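Local structure of peptidoglycan recognition protein 3 (Branchiostoma belcheri tsingtauense, 4Z8I) at residues I92-G97 with M164-S169; G201-G206 with L214-I219. The protein probably hydrolyses the amide bond between N-acetylmuramic acid and L-alanine in bacterial peptidoglycan as a zinc-dependent amidase that also carries a chitin-binding domain. All coordinates share one frame; numbering follows the deposited sequence.

Contact 1: I92-G97 with M164-S169; sequences IHHSAG and MGDFTS. With ZN (zinc ion), chain B.
His-94 and Asp-166 lie side by side and point the same way, the imidazole and carboxylate planes turned 67° apart, where strand 87-94 of the amidase-fold mixed sheet, flanked by strands 158-163 and 197-201, runs out beside the loop that follows strand 158-163. CE1 of His-94 approaches OD1 of Asp-166 to 3.2 Å at the rim of the ring. A chi1 of 80° sets CG of His-94 between the backbone N and the carbonyl carbon, on the side of the loop; in the ring plane, the amide N of Phe-167 points at ND1, a nearly straight but weak hydrogen bond of 3.4 Å. One face of the imidazole is covered by the amide N of Ala-96, while CB of His-94 meets the edge of the Phe-167 ring at CD2. An alanine here would probably leave the Phe-167 amide without this acceptor and open a gap beside Asp-166. The preceding His-93 binds the zinc through ND1, completing the site with His-202, Cys-210 and water, and its NE2 is hydrogen-bonded to His-150. CB of Ser-95 packs against CA of Met-164, and CA of Gly-165 makes a C-H...O contact of 3.2 Å with O of Gly-97.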
loop_
_atom_site.group_PDB
_atom_site.type_symbol
_atom_site.label_atom_id
_atom_site.label_comp_id
_atom_site.label_asym_id
_atom_site.label_seq_id
_atom_site.Cartn_x
_atom_site.Cartn_y
_atom_site.Cartn_z
ATOM N N ILE A 92 2.665 -8.253 -5.458
ATOM C CA ILE A 92 1.233 -8.018 -5.316
ATOM C C ILE A 92 0.441 -9.318 -5.452
ATOM O O ILE A 92 0.657 -10.095 -6.386
ATOM C CB ILE A 92 0.732 -6.991 -6.348
ATOM C CG1 ILE A 92 1.481 -5.668 -6.183
ATOM C CG2 ILE A 92 -0.769 -6.774 -6.211
ATOM C CD1 ILE A 92 1.254 -4.999 -4.841
ATOM N N HIS A 93 -0.477 -9.545 -4.517
ATOM C CA HIS A 93 -1.265 -10.771 -4.491
ATOM C C HIS A 93 -2.754 -10.470 -4.544
ATOM O O HIS A 93 -3.177 -9.355 -4.239
ATOM C CB HIS A 93 -0.966 -11.559 -3.214
ATOM C CG HIS A 93 0.407 -12.148 -3.171
ATOM N ND1 HIS A 93 0.686 -13.415 -3.632
ATOM C CD2 HIS A 93 1.581 -11.646 -2.718
ATOM C CE1 HIS A 93 1.971 -13.669 -3.468
ATOM N NE2 HIS A 93 2.537 -12.611 -2.917
ATOM N N HIS A 94 -3.548 -11.462 -4.939
ATOM C CA HIS A 94 -4.989 -11.396 -4.717
ATOM C C HIS A 94 -5.426 -12.566 -3.841
ATOM O O HIS A 94 -4.761 -13.600 -3.794
ATOM C CB HIS A 94 -5.791 -11.299 -6.029
ATOM C CG HIS A 94 -5.979 -12.603 -6.746
ATOM N ND1 HIS A 94 -7.061 -12.843 -7.569
ATOM C CD2 HIS A 94 -5.222 -13.726 -6.785
ATOM C CE1 HIS A 94 -6.968 -14.061 -8.072
ATOM N NE2 HIS A 94 -5.862 -14.619 -7.611
ATOM N N SER A 95 -6.525 -12.385 -3.120
ATOM C CA SER A 95 -7.011 -13.411 -2.208
ATOM C C SER A 95 -7.556 -14.612 -2.976
ATOM O O SER A 95 -7.600 -15.723 -2.445
ATOM C CB SER A 95 -8.101 -12.836 -1.302
ATOM O OG SER A 95 -8.753 -13.852 -0.567
ATOM N N ALA A 96 -7.954 -14.378 -4.226
ATOM C CA ALA A 96 -8.720 -15.349 -5.005
ATOM C C ALA A 96 -9.905 -15.842 -4.183
ATOM O O ALA A 96 -10.235 -17.027 -4.194
ATOM C CB ALA A 96 -7.846 -16.511 -5.449
ATOM N N GLY A 97 -10.531 -14.912 -3.468
ATOM C CA GLY A 97 -11.640 -15.224 -2.586
ATOM C C GLY A 97 -12.633 -14.082 -2.463
ATOM O O GLY A 97 -12.819 -13.297 -3.393
ATOM N N MET A 164 -7.843 -8.343 -1.010
ATOM C CA MET A 164 -8.850 -9.344 -0.678
ATOM C C MET A 164 -9.986 -9.375 -1.696
ATOM O O MET A 164 -10.815 -8.465 -1.757
ATOM C CB MET A 164 -9.376 -9.147 0.743
ATOM C CG MET A 164 -8.351 -9.520 1.797
ATOM S SD MET A 164 -8.979 -9.405 3.475
ATOM C CE MET A 164 -9.293 -7.644 3.591
ATOM N N GLY A 165 -10.002 -10.436 -2.498
ATOM C CA GLY A 165 -10.997 -10.617 -3.538
ATOM C C GLY A 165 -10.424 -11.413 -4.695
ATOM O O GLY A 165 -9.257 -11.813 -4.665
ATOM N N ASP A 166 -11.245 -11.652 -5.712
ATOM C CA ASP A 166 -10.791 -12.316 -6.926
ATOM C C ASP A 166 -10.832 -11.309 -8.063
ATOM O O ASP A 166 -11.898 -10.799 -8.412
ATOM C CB ASP A 166 -11.684 -13.514 -7.257
ATOM C CG ASP A 166 -11.083 -14.419 -8.320
ATOM O OD1 ASP A 166 -10.080 -14.026 -8.952
ATOM O OD2 ASP A 166 -11.620 -15.525 -8.531
ATOM N N PHE A 167 -9.671 -11.021 -8.642
ATOM C CA PHE A 167 -9.581 -9.956 -9.631
ATOM C C PHE A 167 -9.091 -10.446 -10.985
ATOM O O PHE A 167 -8.242 -9.825 -11.624
ATOM C CB PHE A 167 -8.733 -8.808 -9.082
ATOM C CG PHE A 167 -9.231 -8.290 -7.765
ATOM C CD1 PHE A 167 -10.431 -7.599 -7.691
ATOM C CD2 PHE A 167 -8.524 -8.526 -6.598
ATOM C CE1 PHE A 167 -10.905 -7.138 -6.484
ATOM C CE2 PHE A 167 -8.994 -8.066 -5.388
ATOM C CZ PHE A 167 -10.186 -7.370 -5.330
ATOM N N THR A 168 -9.655 -11.572 -11.413
ATOM C CA THR A 168 -9.390 -12.125 -12.730
ATOM C C THR A 168 -10.294 -11.448 -13.753
ATOM O O THR A 168 -9.888 -11.200 -14.888
ATOM C CB THR A 168 -9.631 -13.645 -12.753
ATOM O OG1 THR A 168 -10.979 -13.921 -12.357
ATOM C CG2 THR A 168 -8.681 -14.348 -11.795
ATOM N N SER A 169 -11.521 -11.145 -13.337
ATOM C CA SER A 169 -12.486 -10.471 -14.202
ATOM C C SER A 169 -12.997 -9.183 -13.564
ATOM O O SER A 169 -13.834 -8.487 -14.137
ATOM C CB SER A 169 -13.661 -11.396 -14.519
ATOM O OG SER A 169 -13.216 -12.576 -15.161
HETATM ZN ZN ZN B . -0.236 -14.664 -4.899
HETATM O O HOH W 1 -0.710 -15.888 -3.452
#

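Contact 2: G201-G206 with L214-I219; sequences GHRDVG and LLYDDI. With ZN (zinc ion), chain B.
The Tyr-216 ring carries the aliphatic part of Arg-203 over one face and the carboxylate of Asp-204 at its edge, and CB of Tyr-216 lies over one face of the guanidinium, joining the short helix 202-205, which follows edge strand 197-201 of the amidase sheet, to helix 213-218. CD of Arg-203 stands over the ring centre, 3.4 Å from the centroid, in a CH-pi contact. The chain then bends at chi3 (61°), and the guanidinium, tilted 24° from the ring, forms an off-centre cation-pi stack with CZ 4.6 Å from the centroid. NH2 of Arg-203 is hydrogen-bonded to O of Ala-209 and OD1 of Asn-213, which would help hold the group flat on the tyrosine. The Tyr-216 hydroxyl donates to OD1 of Asp-204, with the carboxylate plane turned 56° from the ring. OD2 of the same carboxylate accepts from N of Gly-201 at 2.9 Å, on its anti side and well out of the carboxylate plane, and is also hydrogen-bonded to Tyr-225. Gly-201 lies at the ring edge, where a side chain would run into CD1 of Tyr-216. The next residue, His-202, leads away to the zinc through ND1, while CD1 of Ile-219 rests 3.8 Å from CA of Gly-201.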
loop_
_atom_site.group_PDB
_atom_site.type_symbol
_atom_site.label_atom_id
_atom_site.label_comp_id
_atom_site.label_asym_id
_atom_site.label_seq_id
_atom_site.Cartn_x
_atom_site.Cartn_y
_atom_site.Cartn_z
ATOM N N GLY A 201 3.999 -8.671 -9.817
ATOM C CA GLY A 201 2.801 -9.434 -9.529
ATOM C C GLY A 201 3.277 -10.809 -9.102
ATOM O O GLY A 201 4.416 -11.176 -9.388
ATOM N N HIS A 202 2.430 -11.570 -8.418
ATOM C CA HIS A 202 2.824 -12.901 -7.957
ATOM C C HIS A 202 3.208 -13.800 -9.133
ATOM O O HIS A 202 4.161 -14.574 -9.047
ATOM C CB HIS A 202 1.701 -13.539 -7.137
ATOM C CG HIS A 202 2.096 -14.812 -6.455
ATOM N ND1 HIS A 202 1.182 -15.636 -5.834
ATOM C CD2 HIS A 202 3.304 -15.399 -6.286
ATOM C CE1 HIS A 202 1.808 -16.678 -5.317
ATOM N NE2 HIS A 202 3.098 -16.559 -5.579
ATOM N N ARG A 203 2.475 -13.679 -10.236
ATOM C CA ARG A 203 2.726 -14.498 -11.419
ATOM C C ARG A 203 4.081 -14.192 -12.049
ATOM O O ARG A 203 4.624 -15.008 -12.796
ATOM C CB ARG A 203 1.619 -14.298 -12.457
ATOM C CG ARG A 203 1.528 -12.876 -12.992
ATOM C CD ARG A 203 0.504 -12.757 -14.108
ATOM N NE ARG A 203 -0.842 -13.107 -13.664
ATOM C CZ ARG A 203 -1.913 -13.089 -14.450
ATOM N NH1 ARG A 203 -1.798 -12.737 -15.723
ATOM N NH2 ARG A 203 -3.100 -13.423 -13.965
ATOM N N ASP A 204 4.619 -13.013 -11.752
ATOM C CA ASP A 204 5.907 -12.604 -12.299
ATOM C C ASP A 204 7.059 -13.379 -11.664
ATOM O O ASP A 204 8.132 -13.516 -12.254
ATOM C CB ASP A 204 6.123 -11.101 -12.092
ATOM C CG ASP A 204 5.261 -10.253 -13.007
ATOM O OD1 ASP A 204 4.992 -10.683 -14.148
ATOM O OD2 ASP A 204 4.862 -9.148 -12.586
ATOM N N VAL A 205 6.822 -13.895 -10.462
ATOM C CA VAL A 205 7.878 -14.499 -9.660
ATOM C C VAL A 205 7.574 -15.964 -9.326
ATOM O O VAL A 205 8.422 -16.680 -8.789
ATOM C CB VAL A 205 8.086 -13.692 -8.361
ATOM C CG1 VAL A 205 6.976 -14.000 -7.369
ATOM C CG2 VAL A 205 9.452 -13.968 -7.757
ATOM N N GLY A 206 6.365 -16.407 -9.656
ATOM C CA GLY A 206 5.960 -17.778 -9.399
ATOM C C GLY A 206 5.031 -18.332 -10.463
ATOM O O GLY A 206 4.852 -17.724 -11.519
ATOM N N LEU A 214 -7.009 -8.771 -14.362
ATOM C CA LEU A 214 -7.293 -7.333 -14.399
ATOM C C LEU A 214 -6.457 -6.508 -13.415
ATOM O O LEU A 214 -5.976 -5.422 -13.754
ATOM C CB LEU A 214 -8.787 -7.066 -14.195
ATOM C CG LEU A 214 -9.726 -7.569 -15.296
ATOM C CD1 LEU A 214 -11.049 -6.827 -15.260
ATOM C CD2 LEU A 214 -9.081 -7.424 -16.656
ATOM N N LEU A 215 -6.287 -7.020 -12.202
ATOM C CA LEU A 215 -5.431 -6.365 -11.223
ATOM C C LEU A 215 -3.984 -6.343 -11.715
ATOM O O LEU A 215 -3.279 -5.340 -11.565
ATOM C CB LEU A 215 -5.526 -7.068 -9.869
ATOM C CG LEU A 215 -4.621 -6.507 -8.773
ATOM C CD1 LEU A 215 -4.858 -5.017 -8.607
ATOM C CD2 LEU A 215 -4.853 -7.233 -7.460
ATOM N N TYR A 216 -3.553 -7.453 -12.309
ATOM C CA TYR A 216 -2.213 -7.551 -12.877
ATOM C C TYR A 216 -2.036 -6.549 -14.011
ATOM O O TYR A 216 -0.949 -6.008 -14.200
ATOM C CB TYR A 216 -1.936 -8.969 -13.378
ATOM C CG TYR A 216 -0.556 -9.163 -13.962
ATOM C CD1 TYR A 216 0.560 -9.246 -13.141
ATOM C CD2 TYR A 216 -0.372 -9.276 -15.332
ATOM C CE1 TYR A 216 1.821 -9.427 -13.669
ATOM C CE2 TYR A 216 0.886 -9.457 -15.870
ATOM C CZ TYR A 216 1.977 -9.533 -15.034
ATOM O OH TYR A 216 3.230 -9.714 -15.568
ATOM N N ASP A 217 -3.106 -6.310 -14.764
ATOM C CA ASP A 217 -3.081 -5.301 -15.814
ATOM C C ASP A 217 -2.945 -3.911 -15.202
ATOM O O ASP A 217 -2.198 -3.074 -15.708
ATOM C CB ASP A 217 -4.341 -5.370 -16.683
ATOM C CG ASP A 217 -4.297 -6.501 -17.696
ATOM O OD1 ASP A 217 -3.192 -7.011 -17.981
ATOM O OD2 ASP A 217 -5.371 -6.872 -18.217
ATOM N N ASP A 218 -3.664 -3.670 -14.108
ATOM C CA ASP A 218 -3.628 -2.359 -13.464
ATOM C C ASP A 218 -2.251 -2.038 -12.881
ATOM O O ASP A 218 -1.766 -0.915 -13.016
ATOM C CB ASP A 218 -4.712 -2.245 -12.388
ATOM C CG ASP A 218 -4.822 -0.842 -11.810
ATOM O OD1 ASP A 218 -5.483 0.015 -12.436
ATOM O OD2 ASP A 218 -4.255 -0.594 -10.726
ATOM N N ILE A 219 -1.611 -3.024 -12.253
ATOM C CA ILE A 219 -0.315 -2.779 -11.610
ATOM C C ILE A 219 0.837 -2.491 -12.580
ATOM O O ILE A 219 1.916 -2.076 -12.155
ATOM C CB ILE A 219 0.096 -3.912 -10.640
ATOM C CG1 ILE A 219 0.366 -5.210 -11.399
ATOM C CG2 ILE A 219 -0.960 -4.108 -9.563
ATOM C CD1 ILE A 219 0.875 -6.323 -10.512
HETATM ZN ZN ZN B . -0.236 -14.664 -4.899
HETATM O O HOH W 1 -0.710 -15.888 -3.452
#

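Overall arrangement
After the N-terminal cysteine-rich part and edge strand 66-67 of the mixed sheet, strand 87-94 opens contact 1, which closes a loop of 66 residues containing helix 103-120 and strands 130-132, 138-140 and 158-163. The chain continues through helix 174-190 to edge strand 197-201, where contact 2 begins; it closes over a short connection of seven residues that includes the zinc ligand Cys-210. The two loops thus follow in series, neither nesting nor crossing. The centres of contact 1 and contact 2 lie about 10 Å apart. His-93 and His-202 bring both to one zinc ion, Ile-92 O and His-202 N probably share a hydrogen bond, and Leu-214 packs against Thr-168 and Ser-169.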